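Local coordinates for carbohydrate kinase, pfkB family (Enterococcus faecalis, PDB 3KTN), which probably phosphorylates a sugar-acid substrate, as a putative 2-keto-3-deoxygluconate kinase of the ribokinase-like PfkB family, at residues S111-E117 with L142-T146; M183-Y187 with E206-F210. Residues are numbered along the deposited sequence.

Interaction 1: residues S111-E117 with L142-T146; sequences SAFGISE and LTEKT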
loop_
_atom_site.group_PDB
_atom_site.type_symbol
_atom_site.label_atom_id
_atom_site.label_comp_id
_atom_site.label_asym_id
_atom_site.label_seq_id
_atom_site.Cartn_x
_atom_site.Cartn_y
_atom_site.Cartn_z
ATOM N N SER A 111 29.935 7.170 5.624
ATOM C CA SER A 111 28.819 7.909 6.211
ATOM C C SER A 111 29.272 9.135 7.000
ATOM O O SER A 111 30.457 9.299 7.301
ATOM C CB SER A 111 28.016 7.001 7.142
ATOM O OG SER A 111 28.783 6.630 8.281
ATOM N N ALA A 112 28.306 9.989 7.326
ATOM C CA ALA A 112 28.556 11.193 8.102
ATOM C C ALA A 112 29.222 10.830 9.430
ATOM O O ALA A 112 30.113 11.534 9.905
ATOM C CB ALA A 112 27.248 11.919 8.362
ATOM N N PHE A 113 28.785 9.730 10.034
ATOM C CA PHE A 113 29.356 9.295 11.300
ATOM C C PHE A 113 30.753 8.712 11.088
ATOM O O PHE A 113 31.661 8.961 11.876
ATOM C CB PHE A 113 28.465 8.241 11.948
ATOM C CG PHE A 113 29.017 7.679 13.229
ATOM C CD1 PHE A 113 29.180 8.488 14.347
ATOM C CD2 PHE A 113 29.328 6.326 13.330
ATOM C CE1 PHE A 113 29.641 7.953 15.557
ATOM C CE2 PHE A 113 29.791 5.781 14.533
ATOM C CZ PHE A 113 29.944 6.595 15.647
ATOM N N GLY A 114 30.912 7.949 10.015
ATOM C CA GLY A 114 32.189 7.332 9.717
ATOM C C GLY A 114 33.339 8.276 9.399
ATOM O O GLY A 114 34.502 7.910 9.591
ATOM N N ILE A 115 33.034 9.477 8.910
ATOM C CA ILE A 115 34.078 10.437 8.566
ATOM C C ILE A 115 34.287 11.510 9.630
ATOM O O ILE A 115 35.078 12.432 9.441
ATOM C CB ILE A 115 33.782 11.151 7.226
ATOM C CG1 ILE A 115 32.600 12.107 7.382
ATOM C CG2 ILE A 115 33.486 10.129 6.145
ATOM C CD1 ILE A 115 32.436 13.050 6.210
ATOM N N SER A 116 33.576 11.403 10.744
ATOM C CA SER A 116 33.720 12.384 11.806
ATOM C C SER A 116 34.755 11.917 12.830
ATOM O O SER A 116 34.905 10.720 13.081
ATOM C CB SER A 116 32.375 12.623 12.488
ATOM O OG SER A 116 31.910 11.439 13.106
ATOM N N GLU A 117 35.470 12.871 13.417
ATOM C CA GLU A 117 36.497 12.560 14.401
ATOM C C GLU A 117 36.229 13.226 15.741
ATOM O O GLU A 117 35.372 14.103 15.854
ATOM C CB GLU A 117 37.869 12.975 13.863
ATOM C CG GLU A 117 37.840 14.259 13.050
ATOM C CD GLU A 117 39.121 14.487 12.270
ATOM O OE1 GLU A 117 39.157 15.437 11.455
ATOM O OE2 GLU A 117 40.091 13.720 12.471
ATOM N N LEU A 142 34.149 0.625 12.748
ATOM C CA LEU A 142 33.741 1.320 11.530
ATOM C C LEU A 142 34.926 1.978 10.818
ATOM O O LEU A 142 35.293 1.570 9.717
ATOM C CB LEU A 142 32.646 2.347 11.839
ATOM C CG LEU A 142 31.905 2.881 10.606
ATOM C CD1 LEU A 142 31.387 1.713 9.770
ATOM C CD2 LEU A 142 30.759 3.784 11.039
ATOM N N THR A 143 35.518 2.997 11.433
ATOM C CA THR A 143 36.681 3.658 10.842
ATOM C C THR A 143 37.646 4.064 11.945
ATOM O O THR A 143 37.286 4.090 13.126
ATOM C CB THR A 143 36.308 4.946 10.059
ATOM O OG1 THR A 143 35.810 5.933 10.971
ATOM C CG2 THR A 143 35.267 4.650 8.985
ATOM N N GLU A 144 38.871 4.391 11.557
ATOM C CA GLU A 144 39.870 4.815 12.526
ATOM C C GLU A 144 39.367 6.072 13.222
ATOM O O GLU A 144 39.590 6.259 14.418
ATOM C CB GLU A 144 41.205 5.101 11.831
ATOM C CG GLU A 144 42.298 5.576 12.787
ATOM C CD GLU A 144 43.605 5.898 12.083
ATOM O OE1 GLU A 144 44.232 4.970 11.529
ATOM O OE2 GLU A 144 44.003 7.084 12.083
ATOM N N LYS A 145 38.671 6.929 12.478
ATOM C CA LYS A 145 38.150 8.164 13.059
ATOM C C LYS A 145 37.067 7.934 14.111
ATOM O O LYS A 145 37.067 8.596 15.146
ATOM C CB LYS A 145 37.615 9.092 11.967
ATOM C CG LYS A 145 38.699 9.661 11.063
ATOM C CD LYS A 145 38.147 10.724 10.130
ATOM C CE LYS A 145 39.208 11.210 9.158
ATOM N NZ LYS A 145 38.664 12.226 8.211
ATOM N N THR A 146 36.143 7.010 13.854
ATOM C CA THR A 146 35.092 6.738 14.832
ATOM C C THR A 146 35.710 5.994 16.014
ATOM O O THR A 146 35.272 6.140 17.157
ATOM C CB THR A 146 33.927 5.891 14.230
ATOM O OG1 THR A 146 34.422 4.632 13.757
ATOM C CG2 THR A 146 33.274 6.632 13.065
#

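Interaction 2: residues M183-Y187 with E206-F210; sequences MRQQY and ELLGF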
loop_
_atom_site.group_PDB
_atom_site.type_symbol
_atom_site.label_atom_id
_atom_site.label_comp_id
_atom_site.label_asym_id
_atom_site.label_seq_id
_atom_site.Cartn_x
_atom_site.Cartn_y
_atom_site.Cartn_z
HETATM N N MSE A 183 40.513 -6.185 15.900
HETATM C CA MSE A 183 39.434 -5.737 16.768
HETATM C C MSE A 183 39.716 -6.073 18.219
HETATM O O MSE A 183 39.292 -5.353 19.123
HETATM C CB MSE A 183 38.106 -6.346 16.325
HETATM C CG MSE A 183 37.604 -5.763 15.015
HETATM SE SE MSE A 183 37.833 -3.829 14.965
HETATM C CE MSE A 183 36.704 -3.359 16.462
ATOM N N ARG A 184 40.429 -7.172 18.435
ATOM C CA ARG A 184 40.806 -7.592 19.778
ATOM C C ARG A 184 41.539 -6.428 20.440
ATOM O O ARG A 184 41.199 -5.998 21.543
ATOM C CB ARG A 184 41.741 -8.802 19.705
ATOM C CG ARG A 184 42.572 -9.020 20.963
ATOM C CD ARG A 184 42.019 -10.140 21.814
ATOM N NE ARG A 184 42.577 -11.435 21.437
ATOM C CZ ARG A 184 43.761 -11.890 21.841
ATOM N NH1 ARG A 184 44.523 -11.155 22.643
ATOM N NH2 ARG A 184 44.180 -13.085 21.447
ATOM N N GLN A 185 42.544 -5.920 19.736
ATOM C CA GLN A 185 43.362 -4.813 20.213
ATOM C C GLN A 185 42.542 -3.580 20.565
ATOM O O GLN A 185 42.767 -2.950 21.598
ATOM C CB GLN A 185 44.395 -4.436 19.148
ATOM C CG GLN A 185 45.355 -5.551 18.794
ATOM C CD GLN A 185 46.202 -5.218 17.583
ATOM O OE1 GLN A 185 46.874 -4.188 17.547
ATOM N NE2 GLN A 185 46.177 -6.094 16.584
ATOM N N GLN A 186 41.593 -3.232 19.702
ATOM C CA GLN A 186 40.766 -2.055 19.933
ATOM C C GLN A 186 39.856 -2.229 21.139
ATOM O O GLN A 186 39.654 -1.296 21.907
ATOM C CB GLN A 186 39.951 -1.740 18.681
ATOM C CG GLN A 186 40.775 -1.852 17.407
ATOM C CD GLN A 186 42.114 -1.130 17.503
ATOM O OE1 GLN A 186 43.072 -1.491 16.822
ATOM N NE2 GLN A 186 42.178 -0.100 18.339
ATOM N N TYR A 187 39.314 -3.428 21.315
ATOM C CA TYR A 187 38.447 -3.691 22.455
ATOM C C TYR A 187 39.263 -3.651 23.749
ATOM O O TYR A 187 38.810 -3.118 24.769
ATOM C CB TYR A 187 37.768 -5.057 22.294
ATOM C CG TYR A 187 36.541 -5.041 21.395
ATOM C CD1 TYR A 187 36.560 -4.402 20.154
ATOM C CD2 TYR A 187 35.362 -5.673 21.786
ATOM C CE1 TYR A 187 35.432 -4.393 19.326
ATOM C CE2 TYR A 187 34.229 -5.670 20.965
ATOM C CZ TYR A 187 34.273 -5.029 19.739
ATOM O OH TYR A 187 33.157 -5.030 18.930
ATOM N N GLU A 206 36.507 -16.541 21.490
ATOM C CA GLU A 206 36.833 -16.340 20.083
ATOM C C GLU A 206 37.424 -14.997 19.690
ATOM O O GLU A 206 38.194 -14.920 18.733
ATOM C CB GLU A 206 35.600 -16.595 19.220
ATOM C CG GLU A 206 35.212 -18.052 19.119
ATOM C CD GLU A 206 33.991 -18.253 18.251
ATOM O OE1 GLU A 206 33.974 -17.709 17.124
ATOM O OE2 GLU A 206 33.056 -18.956 18.693
ATOM N N LEU A 207 37.066 -13.932 20.399
ATOM C CA LEU A 207 37.598 -12.621 20.049
ATOM C C LEU A 207 38.736 -12.175 20.955
ATOM O O LEU A 207 39.794 -11.769 20.478
ATOM C CB LEU A 207 36.488 -11.565 20.074
ATOM C CG LEU A 207 36.975 -10.138 19.802
ATOM C CD1 LEU A 207 37.603 -10.066 18.418
ATOM C CD2 LEU A 207 35.817 -9.160 19.920
ATOM N N LEU A 208 38.510 -12.250 22.262
ATOM C CA LEU A 208 39.507 -11.834 23.232
ATOM C C LEU A 208 40.516 -12.935 23.553
ATOM O O LEU A 208 41.345 -12.785 24.446
ATOM C CB LEU A 208 38.814 -11.357 24.510
ATOM C CG LEU A 208 37.859 -10.174 24.323
ATOM C CD1 LEU A 208 37.290 -9.769 25.664
ATOM C CD2 LEU A 208 38.591 -9.004 23.685
ATOM N N GLY A 209 40.431 -14.038 22.817
ATOM C CA GLY A 209 41.352 -15.144 23.006
ATOM C C GLY A 209 41.426 -15.783 24.382
ATOM O O GLY A 209 42.365 -16.524 24.658
ATOM N N PHE A 210 40.456 -15.510 25.248
ATOM C CA PHE A 210 40.464 -16.106 26.581
ATOM C C PHE A 210 40.439 -17.627 26.489
ATOM O O PHE A 210 39.927 -18.195 25.519
ATOM C CB PHE A 210 39.259 -15.628 27.391
ATOM C CG PHE A 210 39.492 -14.339 28.123
ATOM C CD1 PHE A 210 39.568 -14.323 29.512
ATOM C CD2 PHE A 210 39.632 -13.143 27.432
ATOM C CE1 PHE A 210 39.778 -13.131 30.201
ATOM C CE2 PHE A 210 39.843 -11.946 28.111
ATOM C CZ PHE A 210 39.917 -11.940 29.498
#

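Interaction 1: residues S111-E117 with L142-T146
In this ribokinase-like fold, the N-cap of helix 144-159 docks against a loop built around an ST motif and a type I beta turn, F113 to S116. The polar contacts centre on T143. T143 OG1 donates to G114 O at 2.7 Å and accepts from T146 N at 3.1 Å, so one hydroxyl both caps the helix and ties it to the turn. Within the loop, S111 OG accepts from G114 N at 3.0 Å, and S116 OG donates to F113 O at 2.8 Å while also bonding Y121.

Apolar packing lies beside this. T146 CG2 sits over the face of the F113 ring, a CH-pi contact 4.1 Å from its centroid, and F113 CD2 meets L142 CD2 at 3.7 Å. G114 brings its CA within 3.6 Å of T146 CG2.

Toward the outside, K145 lies along the chain leading to E117. The charges stay too far apart for a salt bridge: K145 NZ is 4.6 Å from E117 OE1.

Interaction 2: residues M183-Y187 with E206-F210
L207 forms the apolar centre, its side chain reaching from the loop to helix 177-190. L207 CD2 lies over the face of the Y187 ring, 4.2 Å from the centroid and 22° off the normal, a CH-pi contact, while L207 CD1 comes within 4.3 Å of CB of selenomethionine M183. M183 and Y187 are one helical turn apart, joined by the backbone bond from Y187 N to M183 O, so L207 packs against two successive turns. L208 adds to the patch: its CB points away from the helix, yet with chi1 m and chi2 t the side chain brings L208 CD2 back to 4.3 Å from Y187 CB and 4.1 Å from R184 CD. F168 packs against Y187, L207 and L208, and the Y187 hydroxyl is bonded to N169 N.

Farther out, R184 bends its side chain over the loop backbone. R184 NE donates a weak hydrogen bond to L207 O at 3.0 Å, with an N-H...O angle of only 124°, and one face of the guanidinium rests on L208 C. G209, at positive phi, turns the chain here; a CB on it would clash with R184 NH2. This is helix-to-loop packing on the flank of the ribokinase-like alpha/beta core, joining helix 177-190 to the loop that follows helix 201-206.

In the fold
Along the chain the two follow one another: both segments of 111-117/142-146 come before 183-187. Their centres lie 21 Å apart and their nearest atoms about 6 Å. Both contacts lie among the helices and loops packed around the nine-stranded sheet of the alpha/beta core: 111-117 enters from the loop after strand 101-105 of the smaller sheet, while helices 144-159 and 177-190 come before and after strand 163-167. The chain from L140 to L142 bridges them: L140 touches M183 and Y187 of interaction 2, and L142 packs in interaction 1. Each joins a loop to a helix of the core, and both lie away from the magnesium site.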